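Local coordinates for probable benzoylformate decarboxylase (Rhodococcus jostii, PDB 7ORX), which is a probable member of the thiamine diphosphate-dependent enzyme family, with three domains, and holds thiamine diphosphate between paired subunits, at residues E50-L54 with L69-H73; L406-P411 with Y436-L441. Numbering follows the deposited sequence.

In the fold
Following the chain from the N terminus, contact 1 comes first: it joins the start of helix 50-64 to strand 68-73. It closes a short loop of 14 residues, mostly helix, in the N-terminal cofactor-binding domain. The chain then runs through the central domain before contact 2 opens. Contact 2 closes a loop of 24 residues that includes strand 425-430, in the C-terminal cofactor-binding domain. The two contacts follow in series and neither crosses the other. In space they touch: Ala-52 of helix 50-64 packs on Pro-411 and Thr-439. Each contact lines a different thiamine diphosphate site, and each site is completed by another subunit.

Contact 1 of 2, residues E50-L54 with L69-H73; sequences EGAVL and LVNLH. With TPP (thiamine diphosphate), chain K.
Leu-72 lays its side chain against the first turn of helix 50-64, with CD2 3.8 Å from CG of Glu-50 and 4.1 Å from CG1 of Val-53. Residues 50-54 are helical, and N of Leu-54 bonds to O of Glu-50 at 2.9 Å. Residues 69-73 are extended. The short axes run nearly antiparallel, at 171°, and come within 9.4 Å. Glu-50 lies opposite Leu-72, and Leu-54 opposite Val-70. Val-53 (t) and Val-70 (t) meet CG1 to CG1 at 3.9 Å. CD1 of Leu-54 (chi1 t) reaches CD1 of Leu-72 (chi1 m, chi2 t) at 4.2 Å and CG1 of Val-70 at 4.3 Å. No direct hydrogen bond joins the segments. A water bridges them instead, donating to OE2 of Glu-50 at 2.9 Å and accepting from N of His-73 at 2.7 Å. Glu-50 (chi1 m, chi2 p) sets OE2 2.7 Å from N1' of thiamine diphosphate. Its OE1 is hydrogen-bonded to Asn-80. His-73 (chi1 t) brings CD2 to 3.5 Å from C4' of the cofactor. C7' of the cofactor lies over one face of the His-73 ring. Gly-404 and Ser-433 of the second subunit are among the cofactor's hydrogen-bond partners. A helix packed on a parallel sheet, with a glutamate beside N1' of the aminopyrimidine, is the classic pyrimidine-binding arrangement of thiamine diphosphate enzymes.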
ATOM      1  N   GLU C  50      -7.890 -21.955   6.920  1.00 81.00           N
ATOM      2  CA  GLU C  50      -8.370 -21.017   5.872  1.00 78.95           C
ATOM      3  C   GLU C  50      -7.644 -21.306   4.565  1.00 77.00           C
ATOM      4  O   GLU C  50      -8.242 -21.119   3.506  1.00 77.01           O
ATOM      5  CB  GLU C  50      -8.151 -19.583   6.326  1.00 81.75           C
ATOM      6  CG  GLU C  50      -9.037 -19.199   7.489  1.00 87.56           C
ATOM      7  CD  GLU C  50      -8.608 -19.601   8.908  1.00 93.55           C
ATOM      8  OE1 GLU C  50      -7.537 -20.301   9.085  1.00 98.01           O
ATOM      9  OE2 GLU C  50      -9.354 -19.224   9.877  1.00 95.41           O
ATOM     10  N   GLY C  51      -6.387 -21.722   4.638  1.00 75.29           N
ATOM     11  CA  GLY C  51      -5.615 -22.108   3.441  1.00 75.65           C
ATOM     12  C   GLY C  51      -6.237 -23.297   2.724  1.00 74.35           C
ATOM     13  O   GLY C  51      -6.316 -23.299   1.473  1.00 78.56           O
ATOM     14  N   ALA C  52      -6.710 -24.264   3.487  1.00 72.87           N
ATOM     15  CA  ALA C  52      -7.469 -25.412   2.966  1.00 73.13           C
ATOM     16  C   ALA C  52      -8.783 -24.915   2.362  1.00 71.11           C
ATOM     17  O   ALA C  52      -9.080 -25.295   1.219  1.00 71.55           O
ATOM     18  CB  ALA C  52      -7.694 -26.407   4.083  1.00 74.78           C
ATOM     19  N   VAL C  53      -9.530 -24.086   3.099  1.00 69.93           N
ATOM     20  CA  VAL C  53     -10.819 -23.520   2.610  1.00 69.57           C
ATOM     21  C   VAL C  53     -10.595 -22.927   1.220  1.00 67.49           C
ATOM     22  O   VAL C  53     -11.352 -23.145   0.283  1.00 65.81           O
ATOM     23  CB  VAL C  53     -11.297 -22.421   3.562  1.00 70.61           C
ATOM     24  CG1 VAL C  53     -12.343 -21.514   2.931  1.00 68.61           C
ATOM     25  CG2 VAL C  53     -11.776 -23.001   4.872  1.00 72.83           C
ATOM     26  N   LEU C  54      -9.555 -22.145   1.123  1.00 67.20           N
ATOM     27  CA  LEU C  54      -9.419 -21.286  -0.043  1.00 68.07           C
ATOM     28  C   LEU C  54      -8.912 -22.136  -1.204  1.00 67.91           C
ATOM     29  O   LEU C  54      -9.430 -21.975  -2.332  1.00 68.70           O
ATOM     30  CB  LEU C  54      -8.500 -20.142   0.345  1.00 68.60           C
ATOM     31  CG  LEU C  54      -8.545 -19.048  -0.687  1.00 68.04           C
ATOM     32  CD1 LEU C  54      -8.751 -17.716  -0.002  1.00 69.21           C
ATOM     33  CD2 LEU C  54      -7.296 -19.131  -1.569  1.00 68.33           C
ATOM     34  N   LEU C  69     -17.502 -18.448  -4.044  1.00 68.52           N
ATOM     35  CA  LEU C  69     -17.555 -17.563  -2.857  1.00 70.66           C
ATOM     36  C   LEU C  69     -16.771 -18.195  -1.714  1.00 69.02           C
ATOM     37  O   LEU C  69     -16.979 -19.353  -1.415  1.00 67.25           O
ATOM     38  CB  LEU C  69     -19.023 -17.340  -2.465  1.00 74.02           C
ATOM     39  CG  LEU C  69     -19.269 -16.344  -1.334  1.00 76.38           C
ATOM     40  CD1 LEU C  69     -18.721 -14.956  -1.660  1.00 77.97           C
ATOM     41  CD2 LEU C  69     -20.763 -16.248  -1.058  1.00 78.59           C
ATOM     42  N   VAL C  70     -15.950 -17.415  -1.052  1.00 68.45           N
ATOM     43  CA  VAL C  70     -15.211 -17.847   0.164  1.00 68.21           C
ATOM     44  C   VAL C  70     -15.618 -16.901   1.293  1.00 70.54           C
ATOM     45  O   VAL C  70     -15.815 -15.744   0.982  1.00 73.04           O
ATOM     46  CB  VAL C  70     -13.710 -17.770  -0.121  1.00 65.69           C
ATOM     47  CG1 VAL C  70     -12.899 -18.081   1.109  1.00 66.00           C
ATOM     48  CG2 VAL C  70     -13.339 -18.649  -1.305  1.00 64.97           C
ATOM     49  N   ASN C  71     -15.713 -17.355   2.540  1.00 71.73           N
ATOM     50  CA  ASN C  71     -16.049 -16.481   3.681  1.00 72.36           C
ATOM     51  C   ASN C  71     -15.079 -16.777   4.826  1.00 74.97           C
ATOM     52  O   ASN C  71     -15.108 -17.879   5.405  1.00 79.84           O
ATOM     53  CB  ASN C  71     -17.507 -16.659   4.076  1.00 75.08           C
ATOM     54  CG  ASN C  71     -17.930 -15.758   5.217  1.00 77.45           C
ATOM     55  OD1 ASN C  71     -17.595 -14.575   5.252  1.00 79.93           O
ATOM     56  ND2 ASN C  71     -18.668 -16.315   6.162  1.00 79.68           N
ATOM     57  N   LEU C  72     -14.244 -15.820   5.191  1.00 74.98           N
ATOM     58  CA  LEU C  72     -13.149 -16.025   6.156  1.00 74.17           C
ATOM     59  C   LEU C  72     -13.345 -15.091   7.341  1.00 76.44           C
ATOM     60  O   LEU C  72     -14.176 -14.174   7.262  1.00 74.88           O
ATOM     61  CB  LEU C  72     -11.836 -15.696   5.452  1.00 74.61           C
ATOM     62  CG  LEU C  72     -11.515 -16.567   4.249  1.00 75.39           C
ATOM     63  CD1 LEU C  72     -10.281 -16.040   3.514  1.00 75.90           C
ATOM     64  CD2 LEU C  72     -11.303 -18.010   4.680  1.00 77.89           C
ATOM     65  N   HIS C  73     -12.530 -15.289   8.370  1.00 80.23           N
ATOM     66  CA  HIS C  73     -12.650 -14.601   9.672  1.00 83.54           C
ATOM     67  C   HIS C  73     -11.586 -13.515   9.822  1.00 84.36           C
ATOM     68  O   HIS C  73     -10.462 -13.854  10.170  1.00 86.88           O
ATOM     69  CB  HIS C  73     -12.586 -15.589  10.840  1.00 87.07           C
ATOM     70  CG  HIS C  73     -12.585 -14.858  12.136  1.00 92.48           C
ATOM     71  ND1 HIS C  73     -13.662 -14.034  12.536  1.00 95.60           N
ATOM     72  CD2 HIS C  73     -11.617 -14.708  13.061  1.00 96.00           C
ATOM     73  CE1 HIS C  73     -13.369 -13.461  13.680  1.00 95.81           C
ATOM     74  NE2 HIS C  73     -12.120 -13.866  14.027  1.00103.88           N
TER
HETATM   75  N1' TPP K 601      -9.999 -18.811  12.422  1.00 72.22           N
HETATM   76  C2' TPP K 601      -8.960 -18.192  12.997  1.00 69.01           C
HETATM   77  CM2 TPP K 601      -7.633 -18.275  12.317  1.00 71.33           C
HETATM   78  N3' TPP K 601      -9.014 -17.494  14.132  1.00 69.05           N
HETATM   79  C4' TPP K 601     -10.203 -17.409  14.749  1.00 73.40           C
HETATM   80  N4' TPP K 601     -10.244 -16.690  15.885  1.00 72.80           N
HETATM   81  C5' TPP K 601     -11.354 -18.043  14.232  1.00 74.55           C
HETATM   82  C6' TPP K 601     -11.186 -18.729  13.044  1.00 73.50           C
HETATM   83  C7' TPP K 601     -12.695 -17.961  14.923  1.00 80.56           C
HETATM   84  N3  TPP K 601     -12.722 -18.686  16.203  1.00 86.03           N
HETATM   85  C2  TPP K 601     -12.475 -18.089  17.368  1.00 82.08           C
HETATM   86  S1  TPP K 601     -13.180 -18.959  18.651  1.00 87.80           S
HETATM   87  C5  TPP K 601     -13.289 -20.358  17.621  1.00 85.87           C
HETATM   88  C4  TPP K 601     -13.033 -20.046  16.328  1.00 78.73           C
HETATM   89  CM4 TPP K 601     -13.065 -20.986  15.161  1.00 74.73           C
HETATM   90  C6  TPP K 601     -13.609 -21.715  18.193  1.00 99.71           C
HETATM   91  C7  TPP K 601     -12.374 -22.562  18.468  1.00 98.62           C
HETATM   92  O7  TPP K 601     -12.789 -23.856  18.994  1.00 98.97           O
HETATM   93  PA  TPP K 601     -11.990 -24.555  20.211  1.00 82.06           P
HETATM   94  O1A TPP K 601     -10.533 -24.261  20.093  1.00 84.03           O
HETATM   95  O2A TPP K 601     -12.546 -25.937  20.192  1.00 71.02           O
HETATM   96  O3A TPP K 601     -12.449 -23.789  21.536  1.00 77.79           O
HETATM   97  PB  TPP K 601     -13.764 -23.948  22.429  1.00 91.98           P
HETATM   98  O1B TPP K 601     -13.322 -23.966  23.882  1.00103.98           O
HETATM   99  O2B TPP K 601     -14.590 -22.739  22.099  1.00104.43           O
HETATM  100  O3B TPP K 601     -14.406 -25.239  21.988  1.00 83.92           O
HETATM  101  O   HOH W   1     -11.655 -17.871   8.664  1.00 74.27           O

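Contact 2 of 2, residues L406-P411 with Y436-L441; sequences LGFGLP and YGITAL. With TPP (thiamine diphosphate), chain I.
In the alpha/beta cofactor-binding fold of the C-terminal domain, the segments leading into helices 409-418 and 440-447 pack together, and Leu-406 and Tyr-436 lie beside the cofactor. Leu-410, Tyr-436 and Leu-406 have the most surface buried. The CA-CB bond of Leu-410 (chi1 -138°, chi2 t) points toward 436-441. CD2 of Leu-410 meets CD2 of Leu-441 at 3.6 Å, and its CD1 meets CD1 of Ile-438 at 4.2 Å. Gly-437 to Ala-440 form a type I turn, with N of Ala-440 bonded to O of Gly-437 at 3.1 Å. CB of Ala-440 packs 3.6 Å from CA of Pro-411. CA atoms pair Gly-407 with Tyr-436 at 4.2 Å and Pro-411 with Ala-440 at 5.1 Å. Gly-407 has phi/psi 98/11, and a CB there would hit CB of Tyr-436. A CB on Gly-437 would strike CD of Pro-411. Tyr-436 (chi1 m, chi2 87°) takes a CH-pi contact over its face from CB of Leu-406 (chi1 m, chi2 t), 3.9 Å from the ring centroid. OH of Tyr-436 is hydrogen-bonded to Asn-26 of the second subunit and lies 3.2 Å from CM4 of the cofactor. N of Leu-406 donates a hydrogen bond to N3' of thiamine diphosphate at 3.2 Å.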
ATOM      1  N   LEU C 406       2.775 -24.433  -2.035  1.00 83.23           N
ATOM      2  CA  LEU C 406       2.361 -25.795  -1.593  1.00 83.52           C
ATOM      3  C   LEU C 406       1.191 -25.650  -0.626  1.00 81.53           C
ATOM      4  O   LEU C 406       1.040 -24.577  -0.029  1.00 82.78           O
ATOM      5  CB  LEU C 406       3.525 -26.582  -0.994  1.00 84.61           C
ATOM      6  CG  LEU C 406       4.646 -26.929  -1.975  1.00 86.14           C
ATOM      7  CD1 LEU C 406       5.615 -27.904  -1.322  1.00 87.27           C
ATOM      8  CD2 LEU C 406       4.095 -27.489  -3.289  1.00 85.34           C
ATOM      9  N   GLY C 407       0.363 -26.681  -0.555  1.00 79.67           N
ATOM     10  CA  GLY C 407      -0.909 -26.679   0.187  1.00 78.51           C
ATOM     11  C   GLY C 407      -2.081 -26.405  -0.723  1.00 74.61           C
ATOM     12  O   GLY C 407      -3.177 -26.164  -0.200  1.00 76.98           O
ATOM     13  N   PHE C 408      -1.844 -26.447  -2.028  1.00 70.92           N
ATOM     14  CA  PHE C 408      -2.895 -26.414  -3.059  1.00 69.72           C
ATOM     15  C   PHE C 408      -3.463 -27.812  -3.290  1.00 70.22           C
ATOM     16  O   PHE C 408      -4.660 -27.948  -3.315  1.00 70.93           O
ATOM     17  CB  PHE C 408      -2.335 -25.817  -4.340  1.00 69.02           C
ATOM     18  CG  PHE C 408      -3.195 -25.993  -5.559  1.00 68.07           C
ATOM     19  CD1 PHE C 408      -4.155 -25.061  -5.868  1.00 67.91           C
ATOM     20  CD2 PHE C 408      -3.009 -27.064  -6.423  1.00 69.17           C
ATOM     21  CE1 PHE C 408      -4.927 -25.192  -7.008  1.00 67.21           C
ATOM     22  CE2 PHE C 408      -3.777 -27.192  -7.566  1.00 68.69           C
ATOM     23  CZ  PHE C 408      -4.756 -26.265  -7.837  1.00 68.07           C
ATOM     24  N   GLY C 409      -2.625 -28.828  -3.461  1.00 70.68           N
ATOM     25  CA  GLY C 409      -3.039 -30.134  -4.017  1.00 70.17           C
ATOM     26  C   GLY C 409      -4.110 -30.853  -3.218  1.00 69.72           C
ATOM     27  O   GLY C 409      -5.211 -31.093  -3.760  1.00 73.41           O
ATOM     28  N   LEU C 410      -3.841 -31.196  -1.971  1.00 68.53           N
ATOM     29  CA  LEU C 410      -4.828 -31.984  -1.197  1.00 68.80           C
ATOM     30  C   LEU C 410      -6.171 -31.274  -1.219  1.00 67.58           C
ATOM     31  O   LEU C 410      -7.166 -31.866  -1.628  1.00 68.40           O
ATOM     32  CB  LEU C 410      -4.327 -32.223   0.230  1.00 70.66           C
ATOM     33  CG  LEU C 410      -4.611 -33.645   0.687  1.00 73.05           C
ATOM     34  CD1 LEU C 410      -3.773 -34.043   1.895  1.00 75.66           C
ATOM     35  CD2 LEU C 410      -6.089 -33.795   0.953  1.00 73.42           C
ATOM     36  N   PRO C 411      -6.250 -29.999  -0.782  1.00 66.64           N
ATOM     37  CA  PRO C 411      -7.511 -29.276  -0.775  1.00 66.12           C
ATOM     38  C   PRO C 411      -8.087 -29.098  -2.180  1.00 65.59           C
ATOM     39  O   PRO C 411      -9.258 -29.270  -2.333  1.00 65.91           O
ATOM     40  CB  PRO C 411      -7.140 -27.930  -0.162  1.00 66.43           C
ATOM     41  CG  PRO C 411      -5.954 -28.250   0.689  1.00 66.91           C
ATOM     42  CD  PRO C 411      -5.169 -29.188  -0.206  1.00 66.86           C
ATOM     43  N   TYR C 436       0.857 -29.199   4.181  1.00 73.02           N
ATOM     44  CA  TYR C 436       0.365 -27.794   4.055  1.00 72.63           C
ATOM     45  C   TYR C 436      -1.178 -27.779   3.958  1.00 71.56           C
ATOM     46  O   TYR C 436      -1.693 -26.747   4.396  1.00 71.18           O
ATOM     47  CB  TYR C 436       1.029 -27.047   2.902  1.00 71.77           C
ATOM     48  CG  TYR C 436       2.534 -26.961   2.929  1.00 72.35           C
ATOM     49  CD1 TYR C 436       3.291 -27.981   2.378  1.00 73.45           C
ATOM     50  CD2 TYR C 436       3.196 -25.847   3.415  1.00 72.36           C
ATOM     51  CE1 TYR C 436       4.674 -27.914   2.349  1.00 75.55           C
ATOM     52  CE2 TYR C 436       4.575 -25.748   3.368  1.00 73.76           C
ATOM     53  CZ  TYR C 436       5.322 -26.788   2.836  1.00 76.11           C
ATOM     54  OH  TYR C 436       6.699 -26.778   2.787  1.00 78.80           O
ATOM     55  N   GLY C 437      -1.857 -28.850   3.488  1.00 70.19           N
ATOM     56  CA  GLY C 437      -3.325 -28.874   3.339  1.00 70.35           C
ATOM     57  C   GLY C 437      -4.007 -30.091   3.913  1.00 72.39           C
ATOM     58  O   GLY C 437      -5.063 -30.483   3.410  1.00 73.27           O
ATOM     59  N   ILE C 438      -3.434 -30.695   4.947  1.00 75.13           N
ATOM     60  CA  ILE C 438      -3.784 -32.058   5.463  1.00 73.30           C
ATOM     61  C   ILE C 438      -5.212 -32.033   5.987  1.00 73.47           C
ATOM     62  O   ILE C 438      -5.935 -33.024   5.833  1.00 72.77           O
ATOM     63  CB  ILE C 438      -2.775 -32.486   6.548  1.00 74.02           C
ATOM     64  CG1 ILE C 438      -2.855 -33.987   6.856  1.00 75.11           C
ATOM     65  CG2 ILE C 438      -2.922 -31.656   7.814  1.00 73.43           C
ATOM     66  CD1 ILE C 438      -2.370 -34.871   5.716  1.00 75.57           C
ATOM     67  N   THR C 439      -5.622 -30.916   6.584  1.00 74.94           N
ATOM     68  CA  THR C 439      -6.945 -30.780   7.241  1.00 75.67           C
ATOM     69  C   THR C 439      -8.072 -30.851   6.203  1.00 73.24           C
ATOM     70  O   THR C 439      -9.179 -31.054   6.631  1.00 73.98           O
ATOM     71  CB  THR C 439      -7.069 -29.459   8.001  1.00 77.74           C
ATOM     72  OG1 THR C 439      -6.929 -28.429   7.020  1.00 78.55           O
ATOM     73  CG2 THR C 439      -6.037 -29.301   9.094  1.00 79.01           C
ATOM     74  N   ALA C 440      -7.824 -30.676   4.907  1.00 70.49           N
ATOM     75  CA  ALA C 440      -8.880 -30.818   3.887  1.00 70.26           C
ATOM     76  C   ALA C 440      -9.386 -32.251   3.850  1.00 71.68           C
ATOM     77  O   ALA C 440     -10.470 -32.483   3.268  1.00 72.61           O
ATOM     78  CB  ALA C 440      -8.385 -30.424   2.538  1.00 69.38           C
ATOM     79  N   LEU C 441      -8.649 -33.193   4.433  1.00 72.48           N
ATOM     80  CA  LEU C 441      -9.121 -34.592   4.495  1.00 73.73           C
ATOM     81  C   LEU C 441     -10.391 -34.670   5.338  1.00 73.89           C
ATOM     82  O   LEU C 441     -11.294 -35.443   4.976  1.00 73.53           O
ATOM     83  CB  LEU C 441      -8.021 -35.465   5.090  1.00 76.42           C
ATOM     84  CG  LEU C 441      -6.873 -35.807   4.156  1.00 77.04           C
ATOM     85  CD1 LEU C 441      -5.869 -36.665   4.905  1.00 78.44           C
ATOM     86  CD2 LEU C 441      -7.395 -36.519   2.907  1.00 77.68           C
TER
HETATM   87  N1' TPP I 601       6.707 -23.654   1.136  1.00 77.55           N
HETATM   88  C2' TPP I 601       5.672 -23.467   0.308  1.00 80.67           C
HETATM   89  CM2 TPP I 601       4.391 -22.959   0.886  1.00 81.97           C
HETATM   90  N3' TPP I 601       5.700 -23.691  -1.005  1.00 78.00           N
HETATM   91  C4' TPP I 601       6.854 -24.129  -1.534  1.00 78.49           C
HETATM   92  N4' TPP I 601       6.854 -24.338  -2.857  1.00 78.57           N
HETATM   93  C5' TPP I 601       8.000 -24.373  -0.741  1.00 77.74           C
HETATM   94  C6' TPP I 601       7.854 -24.095   0.605  1.00 72.67           C
HETATM   95  C7' TPP I 601       9.311 -24.895  -1.308  1.00 83.19           C
HETATM   96  N3  TPP I 601       9.237 -26.293  -1.799  1.00 83.33           N
HETATM   97  C2  TPP I 601       9.281 -26.590  -3.101  1.00 87.60           C
HETATM   98  S1  TPP I 601       9.265 -28.277  -3.409  1.00 84.99           S
HETATM   99  C5  TPP I 601       9.203 -28.564  -1.696  1.00 91.47           C
HETATM  100  C4  TPP I 601       9.112 -27.416  -0.978  1.00 88.71           C
HETATM  101  CM4 TPP I 601       8.948 -27.321   0.511  1.00 85.90           C
HETATM  102  C6  TPP I 601       9.304 -29.962  -1.151  1.00 86.98           C
HETATM  103  C7  TPP I 601       7.994 -30.693  -1.121  1.00 89.35           C
HETATM  104  O7  TPP I 601       8.191 -31.920  -1.847  1.00 84.16           O
HETATM  105  PA  TPP I 601       7.188 -33.152  -1.684  1.00 78.77           P
HETATM  106  O1A TPP I 601       5.725 -32.863  -1.606  1.00 84.94           O
HETATM  107  O2A TPP I 601       7.758 -33.920  -0.539  1.00109.98           O
HETATM  108  O3A TPP I 601       7.520 -33.827  -3.100  1.00 76.23           O
HETATM  109  PB  TPP I 601       8.949 -34.352  -3.679  1.00 83.26           P
HETATM  110  O1B TPP I 601       8.702 -34.949  -5.055  1.00 70.48           O
HETATM  111  O2B TPP I 601       9.889 -33.165  -3.706  1.00 64.48           O
HETATM  112  O3B TPP I 601       9.382 -35.395  -2.672  1.00 90.75           O